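Local coordinates for Tae4 (Agrobacterium tumefaciens, PDB 6IJF), which probably hydrolyses amide bonds in the peptidoglycan peptides of rival bacteria, acting as a type VI secretion system amidase effector, at residues C[5-10]-C[135-140]; C[11-16]-C[144-149]; C[28-33]-C[45-50]; C[95-100]-C[157-162]; C[116-121]-C[131-136]. All blocks are in the same frame, centred on the assembly; numbering follows the deposited sequence. Where two conformers were deposited one is given.

Contact 1: C[5-10]-C[135-140]; sequences NFDTLY and LVRGGS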
# COMPACT_ATOMS: atom_id res chain seq x y z
N ASN C 5 16.65 28.58 7.85
CA ASN C 5 17.09 27.30 8.46
C ASN C 5 15.98 26.26 8.21
O ASN C 5 14.85 26.41 8.75
CB ASN C 5 17.44 27.44 9.95
CG ASN C 5 18.00 26.15 10.52
OD1 ASN C 5 17.31 25.13 10.58
ND2 ASN C 5 19.25 26.18 10.95
N PHE C 6 16.31 25.21 7.45
CA PHE C 6 15.38 24.10 7.15
C PHE C 6 14.87 23.47 8.45
O PHE C 6 13.68 23.16 8.50
CB PHE C 6 16.03 23.03 6.26
CG PHE C 6 15.03 21.96 5.89
CD1 PHE C 6 14.11 22.18 4.88
CD2 PHE C 6 14.96 20.79 6.61
CE1 PHE C 6 13.18 21.21 4.55
CE2 PHE C 6 14.02 19.82 6.30
CZ PHE C 6 13.14 20.03 5.25
N ASP C 7 15.72 23.26 9.47
CA ASP C 7 15.26 22.58 10.71
C ASP C 7 14.21 23.44 11.38
O ASP C 7 13.28 22.87 11.97
CB ASP C 7 16.43 22.23 11.62
CG ASP C 7 17.38 21.26 10.93
OD1 ASP C 7 16.89 20.25 10.37
OD2 ASP C 7 18.59 21.53 10.93
N THR C 8 14.32 24.77 11.29
CA THR C 8 13.34 25.71 11.90
C THR C 8 12.04 25.61 11.10
O THR C 8 10.98 25.46 11.71
CB THR C 8 13.89 27.14 11.93
OG1 THR C 8 15.07 27.12 12.74
CG2 THR C 8 12.89 28.13 12.47
N LEU C 9 12.13 25.72 9.78
CA LEU C 9 10.96 25.64 8.88
C LEU C 9 10.17 24.35 9.13
O LEU C 9 8.95 24.43 9.31
CB LEU C 9 11.49 25.69 7.45
CG LEU C 9 10.42 25.90 6.39
CD1 LEU C 9 9.70 27.24 6.59
CD2 LEU C 9 11.06 25.83 5.01
N TYR C 10 10.87 23.21 9.19
CA TYR C 10 10.27 21.86 9.36
C TYR C 10 9.60 21.74 10.72
O TYR C 10 8.44 21.27 10.83
CB TYR C 10 11.34 20.79 9.16
CG TYR C 10 10.79 19.40 8.98
CD1 TYR C 10 10.49 18.57 10.06
CD2 TYR C 10 10.57 18.90 7.70
CE1 TYR C 10 10.00 17.28 9.87
CE2 TYR C 10 10.07 17.63 7.50
CZ TYR C 10 9.78 16.82 8.58
OH TYR C 10 9.26 15.59 8.31
N LEU C 135 7.22 20.07 2.28
CA LEU C 135 8.64 20.01 2.68
C LEU C 135 9.12 18.58 2.50
O LEU C 135 8.36 17.64 2.77
CB LEU C 135 8.82 20.41 4.15
CG LEU C 135 8.27 21.79 4.53
CD1 LEU C 135 8.65 22.15 5.94
CD2 LEU C 135 8.70 22.88 3.56
N VAL C 136 10.35 18.42 2.07
CA VAL C 136 10.87 17.07 1.76
C VAL C 136 12.23 16.91 2.43
O VAL C 136 12.98 17.90 2.50
CB VAL C 136 10.91 16.83 0.24
CG1 VAL C 136 11.81 17.81 -0.50
CG2 VAL C 136 11.30 15.38 -0.08
N ARG C 137 12.48 15.71 2.94
CA ARG C 137 13.82 15.26 3.41
C ARG C 137 14.30 14.14 2.48
O ARG C 137 13.61 13.11 2.39
CB ARG C 137 13.74 14.75 4.86
CG ARG C 137 13.40 15.81 5.89
CD ARG C 137 13.44 15.15 7.28
NE ARG C 137 13.35 16.17 8.31
CZ ARG C 137 14.33 16.98 8.69
NH1 ARG C 137 15.53 16.87 8.16
NH2 ARG C 137 14.11 17.90 9.62
N GLY C 138 15.40 14.36 1.78
CA GLY C 138 16.10 13.32 1.02
C GLY C 138 16.81 12.37 1.98
O GLY C 138 17.28 12.80 3.03
N GLY C 139 16.74 11.07 1.72
CA GLY C 139 17.44 10.05 2.52
C GLY C 139 17.91 8.94 1.62
O GLY C 139 17.64 9.02 0.40
N SER C 140 18.61 7.96 2.18
CA SER C 140 19.20 6.83 1.42
C SER C 140 18.08 5.94 0.89
O SER C 140 18.18 5.50 -0.28
CB SER C 140 20.18 6.06 2.27
OG SER C 140 21.36 5.82 1.53

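Contact 2: C[11-16]-C[144-149]; sequences SNYPSS and QCASAC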
# COMPACT_ATOMS: atom_id res chain seq x y z
N SER C 11 10.30 22.18 11.77
CA SER C 11 9.76 22.19 13.16
C SER C 11 8.46 23.00 13.21
O SER C 11 7.64 22.73 14.10
CB SER C 11 10.77 22.76 14.15
OG SER C 11 10.83 24.19 14.03
N ASN C 12 8.28 23.99 12.33
CA ASN C 12 7.06 24.86 12.34
C ASN C 12 5.95 24.35 11.41
O ASN C 12 4.89 25.03 11.34
CB ASN C 12 7.45 26.29 12.00
CG ASN C 12 8.13 26.99 13.16
OD1 ASN C 12 9.05 27.81 12.98
ND2 ASN C 12 7.64 26.73 14.36
N TYR C 13 6.16 23.25 10.70
CA TYR C 13 5.22 22.78 9.64
C TYR C 13 4.16 21.86 10.26
O TYR C 13 4.49 20.83 10.85
CB TYR C 13 5.98 22.10 8.50
CG TYR C 13 5.07 21.49 7.45
CD1 TYR C 13 4.53 22.25 6.43
CD2 TYR C 13 4.70 20.16 7.52
CE1 TYR C 13 3.68 21.70 5.49
CE2 TYR C 13 3.88 19.58 6.57
CZ TYR C 13 3.35 20.36 5.55
OH TYR C 13 2.47 19.79 4.67
N PRO C 14 2.86 22.18 10.11
CA PRO C 14 1.79 21.26 10.49
C PRO C 14 1.43 20.27 9.37
O PRO C 14 0.99 20.67 8.28
CB PRO C 14 0.65 22.25 10.82
CG PRO C 14 0.83 23.33 9.80
CD PRO C 14 2.33 23.43 9.55
N SER C 15 1.63 18.98 9.61
CA SER C 15 1.45 17.92 8.59
C SER C 15 -0.01 17.47 8.53
O SER C 15 -0.68 17.42 9.58
CB SER C 15 2.41 16.78 8.89
OG SER C 15 2.09 15.63 8.12
N SER C 16 -0.50 17.08 7.36
CA SER C 16 -1.84 16.44 7.19
C SER C 16 -1.75 14.90 7.34
O SER C 16 -2.80 14.22 7.18
CB SER C 16 -2.47 16.82 5.86
OG SER C 16 -1.61 16.52 4.80
N GLN C 144 11.09 11.60 1.73
CA GLN C 144 9.95 11.66 2.66
C GLN C 144 9.45 13.10 2.67
O GLN C 144 10.17 14.01 3.10
CB GLN C 144 10.27 11.00 4.01
CG GLN C 144 9.31 9.81 4.24
CD GLN C 144 9.91 8.61 4.93
OE1 GLN C 144 11.12 8.41 4.89
NE2 GLN C 144 9.06 7.82 5.58
N CYS C 145 8.24 13.28 2.16
CA CYS C 145 7.50 14.55 2.28
C CYS C 145 6.83 14.56 3.65
O CYS C 145 6.36 13.51 4.14
CB CYS C 145 6.55 14.71 1.10
SG CYS C 145 7.42 14.76 -0.50
N ALA C 146 6.69 15.75 4.20
CA ALA C 146 6.08 15.97 5.52
C ALA C 146 4.60 15.57 5.51
O ALA C 146 4.14 15.00 6.53
CB ALA C 146 6.29 17.41 5.94
N SER C 147 3.87 15.85 4.42
CA SER C 147 2.44 15.51 4.28
C SER C 147 2.18 14.43 3.23
O SER C 147 1.44 13.47 3.53
CB SER C 147 1.62 16.73 3.99
OG SER C 147 1.42 17.47 5.15
N ALA C 148 2.74 14.54 2.02
CA ALA C 148 2.49 13.56 0.94
C ALA C 148 3.42 13.85 -0.23
O ALA C 148 3.71 15.02 -0.46
CB ALA C 148 1.04 13.68 0.51
N CYS C 149 3.83 12.83 -0.97
CA CYS C 149 4.62 12.99 -2.22
C CYS C 149 3.71 12.57 -3.39
O CYS C 149 2.88 11.66 -3.22
CB CYS C 149 5.92 12.20 -2.18
SG CYS C 149 5.55 10.45 -2.08
O HOH W 1 -1.07 13.96 4.50

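Contact 3: C[28-33]-C[45-50]; sequences DLFTEI and HNTCAI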
# COMPACT_ATOMS: atom_id res chain seq x y z
N ASP C 28 -8.31 21.08 13.35
CA ASP C 28 -7.38 21.71 14.32
C ASP C 28 -6.57 22.81 13.65
O ASP C 28 -6.37 23.87 14.26
CB ASP C 28 -6.49 20.66 15.01
CG ASP C 28 -7.24 19.83 16.06
OD1 ASP C 28 -8.13 20.39 16.74
OD2 ASP C 28 -6.97 18.62 16.15
N LEU C 29 -6.06 22.57 12.44
CA LEU C 29 -5.27 23.60 11.70
C LEU C 29 -6.10 24.89 11.58
O LEU C 29 -5.56 26.00 11.83
CB LEU C 29 -4.93 23.04 10.33
CG LEU C 29 -4.21 24.00 9.40
CD1 LEU C 29 -2.75 24.13 9.79
CD2 LEU C 29 -4.34 23.56 7.96
N PHE C 30 -7.34 24.78 11.13
CA PHE C 30 -8.22 25.95 10.86
C PHE C 30 -8.57 26.60 12.21
O PHE C 30 -8.64 27.84 12.26
CB PHE C 30 -9.46 25.50 10.07
CG PHE C 30 -9.24 25.32 8.59
CD1 PHE C 30 -7.98 25.16 8.05
CD2 PHE C 30 -10.33 25.25 7.73
CE1 PHE C 30 -7.80 24.94 6.69
CE2 PHE C 30 -10.15 25.06 6.37
CZ PHE C 30 -8.89 24.90 5.85
N THR C 31 -8.75 25.80 13.28
CA THR C 31 -9.01 26.37 14.64
C THR C 31 -7.81 27.22 15.05
O THR C 31 -8.02 28.35 15.50
CB THR C 31 -9.37 25.30 15.67
OG1 THR C 31 -10.51 24.62 15.14
CG2 THR C 31 -9.71 25.89 17.03
N GLU C 32 -6.58 26.73 14.87
CA GLU C 32 -5.41 27.46 15.38
C GLU C 32 -5.40 28.87 14.75
O GLU C 32 -5.06 29.82 15.47
CB GLU C 32 -4.09 26.73 15.12
CG GLU C 32 -2.89 27.46 15.66
CD GLU C 32 -1.57 26.74 15.46
OE1 GLU C 32 -1.61 25.50 15.28
OE2 GLU C 32 -0.51 27.41 15.55
N ILE C 33 -5.75 28.99 13.47
CA ILE C 33 -5.57 30.26 12.71
C ILE C 33 -6.89 31.03 12.62
O ILE C 33 -6.88 32.13 12.03
CB ILE C 33 -4.96 30.01 11.32
CG1 ILE C 33 -5.86 29.17 10.42
CG2 ILE C 33 -3.57 29.42 11.47
CD1 ILE C 33 -5.36 29.09 8.99
N HIS C 45 -10.83 22.47 1.06
CA HIS C 45 -10.46 21.04 1.28
C HIS C 45 -8.94 20.86 1.20
O HIS C 45 -8.41 20.00 1.95
CB HIS C 45 -11.20 20.13 0.29
CG HIS C 45 -12.57 19.78 0.75
ND1 HIS C 45 -13.62 19.59 -0.13
CD2 HIS C 45 -13.09 19.60 1.99
CE1 HIS C 45 -14.71 19.29 0.55
NE2 HIS C 45 -14.41 19.30 1.85
N ASN C 46 -8.29 21.55 0.26
CA ASN C 46 -6.86 21.32 -0.08
C ASN C 46 -6.02 22.28 0.76
O ASN C 46 -6.06 23.49 0.51
CB ASN C 46 -6.63 21.38 -1.59
CG ASN C 46 -7.49 20.37 -2.31
OD1 ASN C 46 -8.20 20.72 -3.25
ND2 ASN C 46 -7.50 19.14 -1.82
N THR C 47 -5.31 21.76 1.75
CA THR C 47 -4.65 22.56 2.83
C THR C 47 -3.16 22.73 2.58
O THR C 47 -2.52 23.40 3.42
CB THR C 47 -4.95 21.91 4.19
OG1 THR C 47 -4.33 20.62 4.16
CG2 THR C 47 -6.43 21.78 4.46
N CYS C 48 -2.58 22.18 1.50
CA CYS C 48 -1.10 22.04 1.38
C CYS C 48 -0.44 23.42 1.43
O CYS C 48 0.59 23.55 2.14
CB CYS C 48 -0.67 21.27 0.14
SG CYS C 48 -1.02 22.08 -1.46
N ALA C 49 -0.99 24.44 0.74
CA ALA C 49 -0.36 25.78 0.65
C ALA C 49 -0.56 26.57 1.97
O ALA C 49 0.37 27.34 2.35
CB ALA C 49 -0.90 26.55 -0.54
N ILE C 50 -1.68 26.38 2.67
CA ILE C 50 -1.89 26.90 4.06
C ILE C 50 -0.80 26.36 4.99
O ILE C 50 -0.17 27.13 5.75
CB ILE C 50 -3.29 26.50 4.57
CG1 ILE C 50 -4.40 27.08 3.69
CG2 ILE C 50 -3.47 26.90 6.03
CD1 ILE C 50 -5.75 26.43 3.90

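Contact 4: C[95-100]-C[157-162]; sequences SYLGEP and WFWPLQ. With SO4 (sulfate ion), chain F.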
# COMPACT_ATOMS: atom_id res chain seq x y z
N SER C 95 13.34 37.12 -4.12
CA SER C 95 13.25 37.57 -2.70
C SER C 95 12.81 36.41 -1.80
O SER C 95 12.89 36.59 -0.57
CB SER C 95 12.36 38.78 -2.51
OG SER C 95 11.07 38.52 -3.02
N TYR C 96 12.22 35.33 -2.33
CA TYR C 96 11.91 34.13 -1.51
C TYR C 96 13.00 33.09 -1.75
O TYR C 96 14.11 33.29 -1.23
CB TYR C 96 10.46 33.68 -1.76
CG TYR C 96 9.46 34.52 -1.01
CD1 TYR C 96 9.20 34.29 0.33
CD2 TYR C 96 8.80 35.57 -1.64
CE1 TYR C 96 8.29 35.07 1.02
CE2 TYR C 96 7.90 36.37 -0.95
CZ TYR C 96 7.63 36.11 0.38
OH TYR C 96 6.73 36.86 1.08
N LEU C 97 12.72 32.01 -2.50
CA LEU C 97 13.66 30.87 -2.64
C LEU C 97 14.42 30.93 -3.96
O LEU C 97 15.45 30.21 -4.07
CB LEU C 97 12.86 29.58 -2.51
CG LEU C 97 12.80 28.89 -1.14
CD1 LEU C 97 12.69 29.88 -0.01
CD2 LEU C 97 11.69 27.85 -1.11
N GLY C 98 13.94 31.71 -4.92
CA GLY C 98 14.55 31.81 -6.26
C GLY C 98 14.20 30.62 -7.14
O GLY C 98 13.18 29.94 -6.85
N GLU C 99 14.98 30.39 -8.20
CA GLU C 99 14.70 29.36 -9.22
C GLU C 99 14.89 27.99 -8.57
O GLU C 99 15.92 27.72 -7.97
CB GLU C 99 15.63 29.49 -10.45
CG GLU C 99 15.23 30.64 -11.38
CD GLU C 99 13.76 30.71 -11.77
OE1 GLU C 99 13.20 29.68 -12.22
OE2 GLU C 99 13.16 31.81 -11.63
N PRO C 100 13.89 27.11 -8.69
CA PRO C 100 14.03 25.74 -8.20
C PRO C 100 14.77 24.87 -9.23
O PRO C 100 14.90 25.30 -10.35
CB PRO C 100 12.57 25.30 -8.05
CG PRO C 100 11.95 25.95 -9.27
CD PRO C 100 12.58 27.35 -9.30
N TRP C 157 9.25 20.53 -8.83
CA TRP C 157 10.21 21.61 -8.52
C TRP C 157 10.79 21.36 -7.14
O TRP C 157 10.01 21.16 -6.18
CB TRP C 157 9.57 22.99 -8.61
CG TRP C 157 9.10 23.38 -9.97
CD1 TRP C 157 9.44 22.82 -11.16
CD2 TRP C 157 8.24 24.50 -10.26
NE1 TRP C 157 8.83 23.50 -12.18
CE2 TRP C 157 8.09 24.53 -11.66
CE3 TRP C 157 7.60 25.46 -9.48
CZ2 TRP C 157 7.31 25.50 -12.30
CZ3 TRP C 157 6.82 26.41 -10.11
CH2 TRP C 157 6.68 26.43 -11.50
N PHE C 158 12.10 21.41 -7.03
CA PHE C 158 12.81 21.28 -5.73
C PHE C 158 13.62 22.55 -5.46
O PHE C 158 14.47 22.92 -6.28
CB PHE C 158 13.70 20.05 -5.77
CG PHE C 158 14.44 19.83 -4.49
CD1 PHE C 158 13.77 19.81 -3.29
CD2 PHE C 158 15.83 19.69 -4.48
CE1 PHE C 158 14.45 19.65 -2.09
CE2 PHE C 158 16.51 19.53 -3.28
CZ PHE C 158 15.81 19.50 -2.09
N TRP C 159 13.40 23.15 -4.29
CA TRP C 159 14.24 24.24 -3.72
C TRP C 159 15.06 23.69 -2.56
O TRP C 159 14.54 23.51 -1.46
CB TRP C 159 13.36 25.38 -3.23
CG TRP C 159 12.53 26.10 -4.24
CD1 TRP C 159 12.90 27.22 -4.92
CD2 TRP C 159 11.15 25.88 -4.57
NE1 TRP C 159 11.87 27.68 -5.67
CE2 TRP C 159 10.76 26.91 -5.45
CE3 TRP C 159 10.19 24.93 -4.21
CZ2 TRP C 159 9.50 26.98 -6.02
CZ3 TRP C 159 8.93 25.02 -4.75
CH2 TRP C 159 8.59 26.03 -5.64
N PRO C 160 16.37 23.40 -2.74
CA PRO C 160 17.20 22.90 -1.64
C PRO C 160 17.45 23.99 -0.58
O PRO C 160 17.59 25.12 -0.96
CB PRO C 160 18.50 22.48 -2.32
CG PRO C 160 18.55 23.31 -3.57
CD PRO C 160 17.12 23.52 -4.00
N LEU C 161 17.44 23.63 0.71
CA LEU C 161 17.71 24.54 1.86
C LEU C 161 18.77 23.93 2.79
O LEU C 161 19.46 24.68 3.53
CB LEU C 161 16.40 24.74 2.62
CG LEU C 161 15.34 25.53 1.88
CD1 LEU C 161 14.13 25.66 2.77
CD2 LEU C 161 15.84 26.91 1.43
N GLN C 162 18.85 22.61 2.83
CA GLN C 162 19.84 21.81 3.61
C GLN C 162 20.36 20.68 2.71
O GLN C 162 19.65 20.31 1.73
CB GLN C 162 19.17 21.23 4.88
CG GLN C 162 20.14 20.96 6.02
CD GLN C 162 19.41 20.98 7.34
OE1 GLN C 162 18.62 20.09 7.64
NE2 GLN C 162 19.63 22.03 8.13
S SO4 F . 10.91 39.83 -6.55
O1 SO4 F . 11.40 41.12 -6.96
O2 SO4 F . 12.02 38.98 -6.22
O3 SO4 F . 10.05 39.99 -5.40
O4 SO4 F . 10.19 39.23 -7.65

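Contact 5: C[116-121]-C[131-136]; sequences NGVVAF and GHIDLV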
# COMPACT_ATOMS: atom_id res chain seq x y z
N ASN C 116 17.48 18.49 1.58
CA ASN C 116 16.19 18.82 2.23
C ASN C 116 15.74 20.15 1.63
O ASN C 116 16.61 20.97 1.25
CB ASN C 116 16.31 18.92 3.76
CG ASN C 116 17.01 17.74 4.40
OD1 ASN C 116 17.89 17.92 5.24
ND2 ASN C 116 16.60 16.53 4.06
N GLY C 117 14.45 20.34 1.52
CA GLY C 117 13.93 21.63 1.04
C GLY C 117 12.45 21.63 0.79
O GLY C 117 11.72 20.87 1.47
N VAL C 118 12.00 22.54 -0.05
CA VAL C 118 10.57 22.71 -0.41
C VAL C 118 10.39 22.02 -1.75
O VAL C 118 11.32 22.07 -2.56
CB VAL C 118 10.18 24.20 -0.50
CG1 VAL C 118 8.73 24.36 -0.90
CG2 VAL C 118 10.48 24.92 0.81
N VAL C 119 9.26 21.37 -1.96
CA VAL C 119 8.99 20.63 -3.21
C VAL C 119 7.59 20.99 -3.69
O VAL C 119 6.68 21.05 -2.86
CB VAL C 119 9.17 19.11 -3.04
CG1 VAL C 119 8.22 18.53 -2.00
CG2 VAL C 119 9.05 18.39 -4.37
N ALA C 120 7.44 21.16 -5.00
CA ALA C 120 6.15 21.37 -5.67
C ALA C 120 5.96 20.30 -6.74
O ALA C 120 6.84 20.17 -7.61
CB ALA C 120 6.13 22.76 -6.26
N PHE C 121 4.89 19.54 -6.61
CA PHE C 121 4.42 18.51 -7.56
C PHE C 121 3.35 19.18 -8.41
O PHE C 121 2.26 19.45 -7.88
CB PHE C 121 3.90 17.28 -6.81
CG PHE C 121 4.90 16.65 -5.86
CD1 PHE C 121 5.85 15.74 -6.31
CD2 PHE C 121 4.87 16.95 -4.51
CE1 PHE C 121 6.75 15.17 -5.43
CE2 PHE C 121 5.75 16.34 -3.63
CZ PHE C 121 6.70 15.47 -4.08
N GLY C 131 -1.66 21.31 -7.96
CA GLY C 131 -0.75 20.26 -7.49
C GLY C 131 -0.52 20.39 -6.00
O GLY C 131 -1.45 20.81 -5.29
N HIS C 132 0.63 19.93 -5.52
CA HIS C 132 0.91 19.75 -4.08
C HIS C 132 2.24 20.43 -3.78
O HIS C 132 3.21 20.22 -4.53
CB HIS C 132 0.94 18.26 -3.72
CG HIS C 132 1.21 18.00 -2.28
ND1 HIS C 132 0.29 18.33 -1.30
CD2 HIS C 132 2.28 17.47 -1.65
CE1 HIS C 132 0.79 18.01 -0.12
NE2 HIS C 132 2.00 17.45 -0.30
N ILE C 133 2.27 21.21 -2.71
CA ILE C 133 3.53 21.81 -2.21
C ILE C 133 3.76 21.34 -0.78
O ILE C 133 2.76 21.14 -0.03
CB ILE C 133 3.48 23.34 -2.36
CG1 ILE C 133 4.86 23.93 -2.15
CG2 ILE C 133 2.40 23.96 -1.47
CD1 ILE C 133 4.98 25.36 -2.61
N ASP C 134 5.01 21.09 -0.42
CA ASP C 134 5.33 20.34 0.81
C ASP C 134 6.80 20.58 1.13
O ASP C 134 7.49 21.25 0.34
CB ASP C 134 5.03 18.84 0.62
CG ASP C 134 4.65 18.08 1.88
OD1 ASP C 134 5.09 18.48 2.97
OD2 ASP C 134 3.84 17.15 1.78
N LEU C 135 7.22 20.07 2.28
CA LEU C 135 8.64 20.01 2.68
C LEU C 135 9.12 18.58 2.50
O LEU C 135 8.36 17.64 2.77
CB LEU C 135 8.82 20.41 4.15
CG LEU C 135 8.27 21.79 4.53
CD1 LEU C 135 8.65 22.15 5.94
CD2 LEU C 135 8.70 22.88 3.56
N VAL C 136 10.35 18.42 2.07
CA VAL C 136 10.87 17.07 1.76
C VAL C 136 12.23 16.91 2.43
O VAL C 136 12.98 17.90 2.50
CB VAL C 136 10.91 16.83 0.24
CG1 VAL C 136 11.81 17.81 -0.50
CG2 VAL C 136 11.30 15.38 -0.08

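Contact 1: C[5-10]-C[135-140]
A cation-pi interaction between Tyr-10 and Arg-137 joins the N-terminal helix 6-11 to the end of strand 131-137. Arg-137 CZ lies 4.2 Å from the centroid of the Tyr-10 ring, only 6° off its normal, but the guanidinium is steeply tilted rather than flat on the ring. NE comes down over the ring centre, 3.6 Å from Tyr-10 CZ. The arginine chain, extended from CG to NE, is long enough to carry the charge from the strand to the helix. Phe-6 meets the same guanidinium from another direction: its plane is nearly perpendicular, and its rim atom CE2 sits over the middle of the guanidinium face, 3.7 Å from Arg-137 CZ. At the guanidinium edge, the carboxylate of Asp-7 is almost coplanar, though OD1 to Arg-137 NH2 is a long salt bridge at 3.7 Å, and OD2 lies close to the side-chain end of Gln-162. The helix packs on one face of the central antiparallel sheet through apolar side chains. Leu-135 CD1 touches the helix backbone 3.8 Å from Tyr-10 CA, while Leu-135 CD2 meets Leu-9 CD2 at 4.0 Å. At the helix start Asn-5 is the N-cap, a role suited to its short carbonyl side chain: OD1 accepts from Thr-8 N at 3.1 Å and, weakly, from Asp-7 N. Tyr-10 OH is hydrogen-bonded to His-20.

Contact 2: C[11-16]-C[144-149]
Ser-147 OG is the polar hub where the loop after helix 6-11 meets the turn that follows strand 144-145 of the central sheet. It donates to Tyr-13 OH at 2.6 Å and receives Ser-16 N at 3.0 Å in a nearly straight bond with an angle of 170° at the hydrogen. Serine suits this buried position because one small hydroxyl can give and take at once. Tyr-13 reaches it with CG anti to the backbone N (chi1 175°), and the hydroxyl of Ser-147 lies at the ring edge, in the ring plane. On one side of the same ring, Tyr-13 CE2 presses on Ala-146 CB at 3.3 Å, a close approach that the smallness of alanine permits. Beside this, Ser-15 OG donates to Ala-146 O at 2.7 Å from well above the carbonyl plane, and Ser-15 OG in turn accepts from the backbone N of Asp-17, so the hydroxyl both gives and takes.

The next shell fixes the turn. Ser-147 N and Ala-148 N both bind Asp-134 OD2, and Ala-146 pairs with Leu-135 through the backbone. Cys-145 and Cys-149, flanking the turn, form a disulfide, but Cys-149 has two conformers, and in one its SG lies 5.0 Å from Cys-145 SG, unbonded. On the loop side, Arg-51 of helix 48-58 holds Pro-14 O, and Tyr-13 also packs on Ala-55. Ser-16 packs in addition on a polar side chain of another protein chain. A water completes the contact, lying 2.6 Å from Ser-16 OG and donating to Ser-147 O at 2.7 Å.

Contact 3: C[28-33]-C[45-50]
Ile-50 is the main projection of this contact, entering a hollow formed by Leu-29, Phe-30 and Ile-33 on one side of helix 26-33. Its beta branching gives it two arms, and each fills a different part of the hollow. CG2, anti to the backbone N, goes between the ends of two residues one helical turn apart: it lies 4.0 Å from Leu-29 CD2 and 4.1 Å from Ile-33 CD1. The other arm starts with CG1 beside the backbone N (chi1 -60°) and ends in CD1, which rests 3.8 Å from Phe-30 CE1 and 4.0 Å from Phe-30 CZ, the two side chains crossing at about a right angle.

Thr-47 supplies a second, smaller bump. Its CG2 reaches Phe-30 CE1 at 4.1 Å, and its CB lies 4.2 Å from Leu-29 CD2 as the two side chains slide past each other in opposite directions. Leucine and phenylalanine suit the helix side because they span a wide gap: even the nearest CA atoms, those of Leu-29 and Thr-47, are 9.0 Å apart. Threonine suits the other side because it offers a methyl to this apolar surface while OG1 binds Arg-51 and an acidic side chain of another protein chain.

One turn further along helix 48-58, Ile-54 packs on Leu-29 and Ile-33 as well, while Ile-39 and Tyr-44 pack on Phe-30. Helix 26-33 thereby covers the flank of helix 48-58, whose first residue, Cys-48, points away from it to touch His-132, as expected of the nucleophile-bearing helix in a papain-like (clan CA) amidase with a probable Cys-His-Asp triad.

Contact 4: C[95-100]-C[157-162]
Trp-159 lies between Pro-100 and Leu-97, one on each face of its indole. The side chain of Trp-159 starts out toward segment 95-100, with CG beside the backbone N (chi1 -63°), and Pro-100 CB settles over one face, 3.5 Å from the centroid of the five-membered ring. Leu-97 CD2 approaches the opposite face as a second CH-pi donor, 4.0 Å from that centroid. Leu-97 CG sits off the staggered positions (chi1 -96°); its CB, placed by the backbone, is 3.4 Å from Trp-159 CD1. The indole is fixed in rotation by its N-H: NE1 donates to Gly-98 O at 2.9 Å, a somewhat bent bond (140° at the hydrogen) whose acceptor lies exactly in the ring plane. Gly-98 provides this carbonyl from a backbone conformation with positive phi, which glycine tolerates readily.

These residues lead into strand 101-103 of the central antiparallel sheet, which pairs with strand 155-160, so Pro-100 sits where the connection joins the sheet. There the proline lies side by side with both tryptophans, pointing the same way. Its CG is 4.3 Å from the centroid of the five-membered ring of Trp-157, off-centre, and its CB touches Trp-157 CB at 3.8 Å. Its compact ring can thus use neighbouring CH groups on two indoles. Further on, Leu-97 CG meets Leu-161 CD2 at 4.4 Å, next to a classic beta bulge in which Leu-161 and Gln-162 both face Asn-116. At the far end of the loop a sulfate, probably from the crystallisation liquor, accepts from Ser-95 N and, through O3, from Ser-95 OG at 3.0 Å.

Contact 5: C[116-121]-C[131-136]
Gly-117 with Val-136, Val-119 with Asp-134, and Phe-121 with His-132 are hydrogen-bonded antiparallel pairs, each exchanging two backbone bonds; the shortest runs from Phe-121 N to His-132 O at 2.8 Å. Within strand 131-136, His-132 NE2 donates to Asp-134 OD2 at 2.8 Å, on the anti side of the carboxylate and 31° out of its plane, while Asp-134 OD1 takes Leu-135 N at 2.7 Å. This fixes the imidazole, consistent with a Cys-48, His-132, Asp-134 triad. The side chains of Phe-121 and His-132 lie side by side, pointing the same way, with Phe-121 CD2 at the imidazole edge, 3.9 Å from His-132 CD2. Gly-131 suits its place because its CA lies only 3.1 Å from Phe-121 O, where a side chain would collide.

Beta-branched residues fill both faces. Val-119 CB packs on Val-136 CG1 at 3.9 Å, beside Asp-134 and Phe-121; on the other face Val-118 CG1 touches Ile-133 CG1 at 4.1 Å. The two strands form a hairpin at the middle of the sheet, flanked by strands 155-160 and 144-145, with helix 48-58 against Ile-133 and Cys-48 beside His-132.

Near the N terminus, contacts 1 and 2 successively fasten helix 6-11 and the loop after it to strands 131-137 and 144-145, each closing a loop of well over a hundred residues; the two cross along the chain. Contact 3, nested inside both, joins helix 26-33 to the start of helix 48-58 over a short connection. Contact 4 then opens beyond helix 84-92 and closes near the C terminus, crossing contacts 1 and 2 and enclosing hairpin contact 5, which is also nested inside contact 2. Contacts 1, 2, 4 and 5 all reach the central sheet, and contacts 3 and 5 meet where Cys-48 touches His-132, the probable active site.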